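Local coordinates for thymine dioxygenase (Neurospora crassa, PDB 5C3O), which probably catalyses iron- and 2-oxoglutarate-dependent hydroxylation of the methyl group of thymine, as a non-haem dioxygenase of the double-stranded beta-helix fold, at residues E215-G220 against S270-V275; L13-I18 against L233-P238; L30-A35 against I169-G174. All coordinates share one frame; numbering follows the deposited sequence.

Contact 1. Residues E215-G220 against S270-V275. With CA (calcium ion), chain H.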
loop_
_atom_site.group_PDB
_atom_site.type_symbol
_atom_site.label_atom_id
_atom_site.label_comp_id
_atom_site.label_asym_id
_atom_site.label_seq_id
_atom_site.Cartn_x
_atom_site.Cartn_y
_atom_site.Cartn_z
ATOM N N GLU A 215 -5.298 15.119 6.438
ATOM C CA GLU A 215 -3.967 14.920 6.989
ATOM C C GLU A 215 -4.014 13.892 8.106
ATOM O O GLU A 215 -4.799 14.031 9.048
ATOM C CB GLU A 215 -3.416 16.237 7.539
ATOM C CG GLU A 215 -3.237 17.319 6.486
ATOM C CD GLU A 215 -2.898 18.674 7.080
ATOM O OE1 GLU A 215 -3.340 19.692 6.509
ATOM O OE2 GLU A 215 -2.192 18.723 8.113
ATOM N N HIS A 216 -3.168 12.870 8.002
ATOM C CA HIS A 216 -3.151 11.788 8.980
ATOM C C HIS A 216 -1.864 10.963 8.917
ATOM O O HIS A 216 -1.089 11.053 7.957
ATOM C CB HIS A 216 -4.344 10.860 8.740
ATOM C CG HIS A 216 -4.217 10.032 7.498
ATOM N ND1 HIS A 216 -4.203 10.580 6.233
ATOM C CD2 HIS A 216 -4.080 8.696 7.331
ATOM C CE1 HIS A 216 -4.071 9.616 5.340
ATOM N NE2 HIS A 216 -3.992 8.464 5.980
ATOM N N THR A 217 -1.650 10.172 9.963
ATOM C CA THR A 217 -0.677 9.093 9.943
ATOM C C THR A 217 -1.468 7.802 9.926
ATOM O O THR A 217 -2.571 7.744 10.477
ATOM C CB THR A 217 0.234 9.089 11.189
ATOM O OG1 THR A 217 -0.526 8.741 12.351
ATOM C CG2 THR A 217 0.899 10.436 11.392
ATOM N N ASP A 218 -0.917 6.776 9.289
ATOM C CA ASP A 218 -1.551 5.464 9.282
ATOM C C ASP A 218 -1.358 4.758 10.624
ATOM O O ASP A 218 -0.412 5.034 11.364
ATOM C CB ASP A 218 -0.992 4.595 8.157
ATOM C CG ASP A 218 -1.327 5.129 6.779
ATOM O OD1 ASP A 218 -2.065 6.136 6.669
ATOM O OD2 ASP A 218 -0.853 4.532 5.794
ATOM N N TYR A 219 -2.264 3.832 10.904
ATOM C CA TYR A 219 -2.342 3.143 12.186
ATOM C C TYR A 219 -1.414 1.920 12.263
ATOM O O TYR A 219 -0.822 1.652 13.313
ATOM C CB TYR A 219 -3.807 2.727 12.418
ATOM C CG TYR A 219 -4.085 1.862 13.633
ATOM C CD1 TYR A 219 -3.877 0.481 13.594
ATOM C CD2 TYR A 219 -4.598 2.413 14.806
ATOM C CE1 TYR A 219 -4.143 -0.319 14.695
ATOM C CE2 TYR A 219 -4.869 1.621 15.912
ATOM C CZ TYR A 219 -4.640 0.256 15.851
ATOM O OH TYR A 219 -4.909 -0.536 16.947
ATOM N N GLY A 220 -1.290 1.185 11.159
ATOM C CA GLY A 220 -0.667 -0.143 11.178
ATOM C C GLY A 220 0.851 -0.171 11.096
ATOM O O GLY A 220 1.524 0.782 11.466
ATOM N N SER A 270 6.279 7.478 11.643
ATOM C CA SER A 270 4.975 7.416 11.012
ATOM C C SER A 270 4.663 8.846 10.586
ATOM O O SER A 270 4.250 9.667 11.403
ATOM C CB SER A 270 3.928 6.889 11.996
ATOM O OG SER A 270 2.680 6.691 11.358
ATOM N N THR A 271 4.896 9.139 9.310
ATOM C CA THR A 271 4.883 10.503 8.789
ATOM C C THR A 271 3.490 10.948 8.330
ATOM O O THR A 271 2.759 10.192 7.683
ATOM C CB THR A 271 5.879 10.638 7.622
ATOM O OG1 THR A 271 7.196 10.300 8.076
ATOM C CG2 THR A 271 5.898 12.056 7.066
ATOM N N VAL A 272 3.142 12.188 8.669
ATOM C CA VAL A 272 1.864 12.788 8.292
ATOM C C VAL A 272 1.801 12.942 6.774
ATOM O O VAL A 272 2.777 13.341 6.140
ATOM C CB VAL A 272 1.668 14.168 8.963
ATOM C CG1 VAL A 272 0.402 14.855 8.457
ATOM C CG2 VAL A 272 1.623 14.025 10.481
ATOM N N HIS A 273 0.656 12.606 6.198
ATOM C CA HIS A 273 0.461 12.713 4.757
ATOM C C HIS A 273 -1.028 12.872 4.439
ATOM O O HIS A 273 -1.867 12.789 5.335
ATOM C CB HIS A 273 1.039 11.477 4.057
ATOM C CG HIS A 273 0.373 10.199 4.447
ATOM N ND1 HIS A 273 0.574 9.595 5.669
ATOM C CD2 HIS A 273 -0.495 9.409 3.774
ATOM C CE1 HIS A 273 -0.144 8.489 5.734
ATOM N NE2 HIS A 273 -0.807 8.356 4.599
ATOM N N ARG A 274 -1.351 13.108 3.171
ATOM C CA ARG A 274 -2.745 13.301 2.757
ATOM C C ARG A 274 -2.905 13.080 1.260
ATOM O O ARG A 274 -1.944 13.226 0.502
ATOM C CB ARG A 274 -3.217 14.718 3.112
ATOM C CG ARG A 274 -2.585 15.803 2.249
ATOM C CD ARG A 274 -2.864 17.206 2.759
ATOM N NE ARG A 274 -2.225 18.206 1.906
ATOM C CZ ARG A 274 -2.184 19.515 2.159
ATOM N NH1 ARG A 274 -2.751 20.015 3.255
ATOM N NH2 ARG A 274 -1.569 20.331 1.309
ATOM N N VAL A 275 -4.122 12.737 0.842
ATOM C CA VAL A 275 -4.439 12.612 -0.585
ATOM C C VAL A 275 -5.213 13.840 -1.060
ATOM O O VAL A 275 -6.042 14.393 -0.334
ATOM C CB VAL A 275 -5.204 11.308 -0.928
ATOM C CG1 VAL A 275 -4.384 10.089 -0.520
ATOM C CG2 VAL A 275 -6.588 11.273 -0.288
HETATM CA CA CA H . -2.587 7.047 4.709
HETATM O O HOH W 1 2.027 7.279 8.492
HETATM O O HOH W 2 -1.175 5.950 3.037
HETATM O O HOH W 3 -3.026 7.723 2.511
#
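H216 and H273 form a single antiparallel hydrogen-bonded bridge (H216 N to H273 O 3.0 Å, H273 N to H216 O 2.9 Å). Each imidazole leaves its backbone between N and the carbonyl carbon (chi1 71° and 62°), turning both NE2 atoms to one calcium ion, 2.4 Å from H216 NE2 and 2.2 Å from H273 NE2. D218 OD1 binds the ion at 2.2 Å; its carboxylate meets the H273 ring edge, planes 73° apart. Two waters add to these ligands, one donating to D218 OD2, itself held by second-shell T223 OG1 and N255 ND2. The rings are oblique, H273 CE1 lying over a face of H216. ND1 fixes the rotation of the H273 ring by donating in its plane to T271 O at 3.0 Å; H216 ND1 bonds G214 O. This is the His-X-Asp...His facial triad of 2-oxoglutarate oxygenases, with calcium where iron would be expected. E215 OE1 and R274 NH1 form a salt bridge whose hydrogen bond is weak, 3.3 Å and bent, while Q234 holds R274 NE. Strand 273-275 is the outer strand of a three-stranded sheet, beside 233-236, its other edge taking the bridge to H216; 215-220 leads into strand 222-227 of the larger mixed sheet.

Contact 2. Residues L13-I18 against L233-P238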
loop_
_atom_site.group_PDB
_atom_site.type_symbol
_atom_site.label_atom_id
_atom_site.label_comp_id
_atom_site.label_asym_id
_atom_site.label_seq_id
_atom_site.Cartn_x
_atom_site.Cartn_y
_atom_site.Cartn_z
ATOM N N LEU A 13 12.776 16.957 2.293
ATOM C CA LEU A 13 12.112 15.653 2.278
ATOM C C LEU A 13 12.766 14.801 1.199
ATOM O O LEU A 13 12.706 15.138 0.012
ATOM C CB LEU A 13 10.613 15.804 1.998
ATOM C CG LEU A 13 9.654 14.747 2.572
ATOM C CD1 LEU A 13 8.329 14.781 1.826
ATOM C CD2 LEU A 13 10.228 13.342 2.532
ATOM N N VAL A 14 13.397 13.704 1.617
ATOM C CA VAL A 14 14.055 12.790 0.694
ATOM C C VAL A 14 13.427 11.400 0.820
ATOM O O VAL A 14 13.616 10.716 1.820
ATOM C CB VAL A 14 15.575 12.718 0.958
ATOM C CG1 VAL A 14 16.270 11.906 -0.128
ATOM C CG2 VAL A 14 16.171 14.122 1.030
ATOM N N ILE A 15 12.664 11.002 -0.196
ATOM C CA ILE A 15 12.084 9.663 -0.256
ATOM C C ILE A 15 12.874 8.855 -1.275
ATOM O O ILE A 15 12.836 9.164 -2.472
ATOM C CB ILE A 15 10.596 9.699 -0.650
ATOM C CG1 ILE A 15 9.798 10.461 0.410
ATOM C CG2 ILE A 15 10.043 8.285 -0.784
ATOM C CD1 ILE A 15 8.389 10.817 0.000
ATOM N N PRO A 16 13.600 7.821 -0.809
ATOM C CA PRO A 16 14.466 7.071 -1.708
ATOM C C PRO A 16 13.709 6.102 -2.611
ATOM O O PRO A 16 12.577 5.726 -2.316
ATOM C CB PRO A 16 15.382 6.306 -0.751
ATOM C CG PRO A 16 14.556 6.106 0.468
ATOM C CD PRO A 16 13.677 7.320 0.575
ATOM N N LEU A 17 14.358 5.718 -3.704
ATOM C CA LEU A 17 13.862 4.705 -4.614
ATOM C C LEU A 17 14.817 3.529 -4.518
ATOM O O LEU A 17 16.009 3.685 -4.736
ATOM C CB LEU A 17 13.825 5.253 -6.039
ATOM C CG LEU A 17 13.479 4.293 -7.172
ATOM C CD1 LEU A 17 12.090 3.706 -6.979
ATOM C CD2 LEU A 17 13.582 5.024 -8.507
ATOM N N ILE A 18 14.296 2.354 -4.182
ATOM C CA ILE A 18 15.134 1.206 -3.867
ATOM C C ILE A 18 14.739 0.007 -4.726
ATOM O O ILE A 18 13.559 -0.318 -4.848
ATOM C CB ILE A 18 15.025 0.882 -2.363
ATOM C CG1 ILE A 18 15.778 1.947 -1.553
ATOM C CG2 ILE A 18 15.570 -0.507 -2.047
ATOM C CD1 ILE A 18 15.099 2.338 -0.263
ATOM N N LEU A 233 -1.084 11.971 -3.794
ATOM C CA LEU A 233 -0.533 11.811 -2.447
ATOM C C LEU A 233 0.471 12.911 -2.114
ATOM O O LEU A 233 1.325 13.249 -2.934
ATOM C CB LEU A 233 0.145 10.437 -2.304
ATOM C CG LEU A 233 0.904 10.148 -1.001
ATOM C CD1 LEU A 233 -0.038 10.142 0.192
ATOM C CD2 LEU A 233 1.645 8.822 -1.091
ATOM N N GLN A 234 0.374 13.444 -0.898
ATOM C CA GLN A 234 1.337 14.429 -0.406
ATOM C C GLN A 234 1.867 14.060 0.972
ATOM O O GLN A 234 1.108 13.633 1.837
ATOM C CB GLN A 234 0.705 15.819 -0.351
ATOM C CG GLN A 234 0.545 16.472 -1.711
ATOM C CD GLN A 234 -0.138 17.831 -1.643
ATOM O OE1 GLN A 234 -0.828 18.156 -0.671
ATOM N NE2 GLN A 234 0.047 18.629 -2.686
ATOM N N VAL A 235 3.168 14.263 1.170
ATOM C CA VAL A 235 3.844 13.926 2.419
ATOM C C VAL A 235 4.458 15.189 3.020
ATOM O O VAL A 235 5.110 15.960 2.315
ATOM C CB VAL A 235 4.946 12.873 2.169
ATOM C CG1 VAL A 235 5.640 12.482 3.468
ATOM C CG2 VAL A 235 4.355 11.644 1.486
ATOM N N LYS A 236 4.251 15.395 4.321
ATOM C CA LYS A 236 4.784 16.570 5.005
ATOM C C LYS A 236 6.312 16.514 5.115
ATOM O O LYS A 236 6.886 15.474 5.443
ATOM C CB LYS A 236 4.175 16.724 6.404
ATOM C CG LYS A 236 4.391 18.109 7.008
ATOM C CD LYS A 236 4.132 18.151 8.509
ATOM C CE LYS A 236 2.647 18.197 8.829
ATOM N NZ LYS A 236 2.399 18.145 10.298
ATOM N N SER A 237 6.955 17.645 4.838
ATOM C CA SER A 237 8.403 17.778 4.978
ATOM C C SER A 237 8.750 18.004 6.446
ATOM O O SER A 237 7.862 18.299 7.251
ATOM C CB SER A 237 8.907 18.960 4.142
ATOM O OG SER A 237 8.599 20.198 4.762
ATOM N N PRO A 238 10.043 17.867 6.805
ATOM C CA PRO A 238 10.452 18.214 8.168
ATOM C C PRO A 238 10.247 19.700 8.491
ATOM O O PRO A 238 10.054 20.050 9.657
ATOM C CB PRO A 238 11.942 17.848 8.197
ATOM C CG PRO A 238 12.367 17.809 6.770
ATOM C CD PRO A 238 11.167 17.323 6.021
#
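L13 meets V235, S237 and P238 with its side chain, and the contact is almost wholly apolar. L13 CD1 comes within 3.9 Å of V235 CB, the two side chains crossing at about a right angle. CG of L13 stands roughly anti to the backbone N (chi1 -151°), and from there its CD1 branch extends over the strand 233-236. At the strand's end, L13 CB lies 4.3 Å from P238 CD and 4.2 Å from S237 CB. I15 adds a looser touch from the same general side, on the other methyl: I15 CD1 lies 4.4 Å from V235 CG2.

Backbone oxygens complete the interface, L13 CD1 resting 3.5 Å from V235 O and 4.0 Å from K236 O.

Polar bonding belongs to the surroundings. S237 OG bonds D11 OD2, G240 N and Q241 N, partners that tie S237 to the turn just beyond the strand and to D11.

The N-terminal strand thus covers V235, whose side chain is about 4 Å from that of the metal ligand H273: the packing lies just behind the metal site. Strands 13-15 and 233-236 belong to different sheets and pass at 126°, axes 9.1 Å apart, which is layer-to-layer packing and not pairing. Strand 13-19 runs beside 47-51 in the large mixed sheet; 233-236 is the middle strand of the small one, between 242-244 and 273-275. I243 also touches L13, and F47 touches V235.

Contact 3. Residues L30-A35 against I169-G174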
loop_
_atom_site.group_PDB
_atom_site.type_symbol
_atom_site.label_atom_id
_atom_site.label_comp_id
_atom_site.label_asym_id
_atom_site.label_seq_id
_atom_site.Cartn_x
_atom_site.Cartn_y
_atom_site.Cartn_z
ATOM N N LEU A 30 25.138 -7.270 -0.501
ATOM C CA LEU A 30 24.192 -6.440 -1.242
ATOM C C LEU A 30 22.841 -6.388 -0.517
ATOM O O LEU A 30 22.216 -5.338 -0.432
ATOM C CB LEU A 30 24.024 -6.972 -2.669
ATOM C CG LEU A 30 23.193 -6.137 -3.644
ATOM C CD1 LEU A 30 23.674 -4.696 -3.708
ATOM C CD2 LEU A 30 23.217 -6.772 -5.030
ATOM N N LYS A 31 22.420 -7.535 0.003
ATOM C CA LYS A 31 21.198 -7.658 0.790
ATOM C C LYS A 31 21.186 -6.696 1.979
ATOM O O LYS A 31 20.194 -5.987 2.208
ATOM C CB LYS A 31 21.063 -9.097 1.288
ATOM C CG LYS A 31 19.781 -9.400 2.034
ATOM C CD LYS A 31 19.683 -10.880 2.373
ATOM C CE LYS A 31 18.430 -11.167 3.187
ATOM N NZ LYS A 31 18.351 -12.591 3.626
ATOM N N LEU A 32 22.289 -6.685 2.730
ATOM C CA LEU A 32 22.417 -5.831 3.909
ATOM C C LEU A 32 22.425 -4.368 3.514
ATOM O O LEU A 32 21.832 -3.526 4.195
ATOM C CB LEU A 32 23.694 -6.165 4.694
ATOM C CG LEU A 32 24.002 -5.299 5.919
ATOM C CD1 LEU A 32 22.862 -5.340 6.932
ATOM C CD2 LEU A 32 25.306 -5.737 6.571
ATOM N N GLU A 33 23.109 -4.064 2.417
ATOM C CA GLU A 33 23.189 -2.696 1.916
ATOM C C GLU A 33 21.794 -2.161 1.590
ATOM O O GLU A 33 21.452 -1.046 1.961
ATOM C CB GLU A 33 24.102 -2.640 0.682
ATOM C CG GLU A 33 24.174 -1.286 -0.012
ATOM C CD GLU A 33 25.309 -1.210 -1.031
ATOM O OE1 GLU A 33 26.490 -1.307 -0.626
ATOM O OE2 GLU A 33 25.026 -1.046 -2.235
ATOM N N THR A 34 20.999 -2.970 0.900
ATOM C CA THR A 34 19.644 -2.592 0.510
ATOM C C THR A 34 18.707 -2.500 1.730
ATOM O O THR A 34 17.908 -1.568 1.843
ATOM C CB THR A 34 19.071 -3.605 -0.503
ATOM O OG1 THR A 34 20.056 -3.886 -1.509
ATOM C CG2 THR A 34 17.815 -3.064 -1.166
ATOM N N ALA A 35 18.822 -3.462 2.641
ATOM C CA ALA A 35 18.027 -3.457 3.870
ATOM C C ALA A 35 18.262 -2.185 4.680
ATOM O O ALA A 35 17.313 -1.560 5.165
ATOM C CB ALA A 35 18.337 -4.679 4.710
ATOM N N ILE A 169 13.495 -4.591 7.158
ATOM C CA ILE A 169 13.631 -3.721 8.316
ATOM C C ILE A 169 14.451 -4.421 9.403
ATOM O O ILE A 169 15.340 -3.816 9.982
ATOM C CB ILE A 169 12.251 -3.269 8.855
ATOM C CG1 ILE A 169 11.670 -2.201 7.934
ATOM C CG2 ILE A 169 12.371 -2.720 10.272
ATOM C CD1 ILE A 169 10.177 -2.008 8.092
ATOM N N ALA A 170 14.155 -5.691 9.660
ATOM C CA ALA A 170 14.897 -6.482 10.648
ATOM C C ALA A 170 16.372 -6.664 10.280
ATOM O O ALA A 170 17.264 -6.506 11.120
ATOM C CB ALA A 170 14.237 -7.839 10.821
ATOM N N VAL A 171 16.628 -7.019 9.028
ATOM C CA VAL A 171 17.999 -7.193 8.557
ATOM C C VAL A 171 18.753 -5.859 8.654
ATOM O O VAL A 171 19.900 -5.815 9.103
ATOM C CB VAL A 171 18.031 -7.749 7.120
ATOM C CG1 VAL A 171 19.441 -7.711 6.552
ATOM C CG2 VAL A 171 17.501 -9.180 7.101
ATOM N N GLY A 172 18.084 -4.775 8.272
ATOM C CA GLY A 172 18.651 -3.439 8.375
ATOM C C GLY A 172 18.981 -3.017 9.793
ATOM O O GLY A 172 19.960 -2.317 10.014
HETATM N N MSE A 173 18.151 -3.424 10.746
HETATM C CA MSE A 173 18.396 -3.161 12.164
HETATM C C MSE A 173 19.469 -4.048 12.754
HETATM O O MSE A 173 19.964 -3.776 13.846
HETATM C CB MSE A 173 17.147 -3.464 12.974
HETATM C CG MSE A 173 16.065 -2.421 12.768
HETATM SE SE MSE A 173 14.507 -2.967 13.855
HETATM C CE MSE A 173 13.474 -1.304 13.624
ATOM N N GLY A 174 19.808 -5.131 12.062
ATOM C CA GLY A 174 20.780 -6.092 12.566
ATOM C C GLY A 174 20.209 -7.087 13.565
ATOM O O GLY A 174 20.952 -7.640 14.361
#
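A35 turns its CB toward the other helix, where V171 and G172 receive it. The methyl sits 3.7 Å from V171 CG1 and 3.6 Å from G172 N, so it bears on a side chain and on the main chain at once. G172 has no side chain to hold the helices apart, and the CA atoms of A35 and G172 approach to 4.5 Å, the nearest pair across the two segments.

V171 is turned toward helix 30-35. Its CG1, anti to the backbone N (chi1 171°), meets both A35 and L32: besides the alanine methyl it touches L32 CD1 at 4.2 Å, the leucine and valine side chains running slantwise past each other. The same L32 CD1 lies 3.7 Å from V171 O. K31 comes from another side, its fully extended chain bringing CE to 4.5 Å from V171 CG2, a loose touch.

The motif is a near-perpendicular helix-helix crossing of two long helices, 28-44 and 147-173, with the local axes 8.2 Å apart and at a signed angle of -101°. Helix 147-173 is met at its very end, where G174 takes positive phi and closes a Schellman motif; G174 N bonds V171 O at 3.0 Å. One carbonyl thus serves the helix terminus on one hand and receives the leucine methyl on the other.

The crossing lies at the surface of the protein, with L32 exposed, while A35 is buried. F23 of helix 21-25 packs on both K31 and A35, and F42 and L39, farther along helix 28-44, meet I169 and the selenomethionine M173.

Overall arrangement
Contacts 1 and 2 are neighbours, their centres 12 Å apart, and share the small antiparallel sheet: strand 273-275 of contact 1 lies beside 233-236 of contact 2, with R274 O 2.7 Å from Q234 N. Contact 3 is peripheral, 25 Å from contact 1 and 20 Å from contact 2 between centres, but it meets contact 2 through I18 CG2 and T34 CG2 at 3.5 Å. Along the chain, contact 3 is nested within the loop closed by contact 2 and closes before contact 1 opens, while contacts 1 and 2 interleave. The N-terminal strand packs on the small sheet next to the metal site, the N-terminal helix on the end of helix 147-173, farther away.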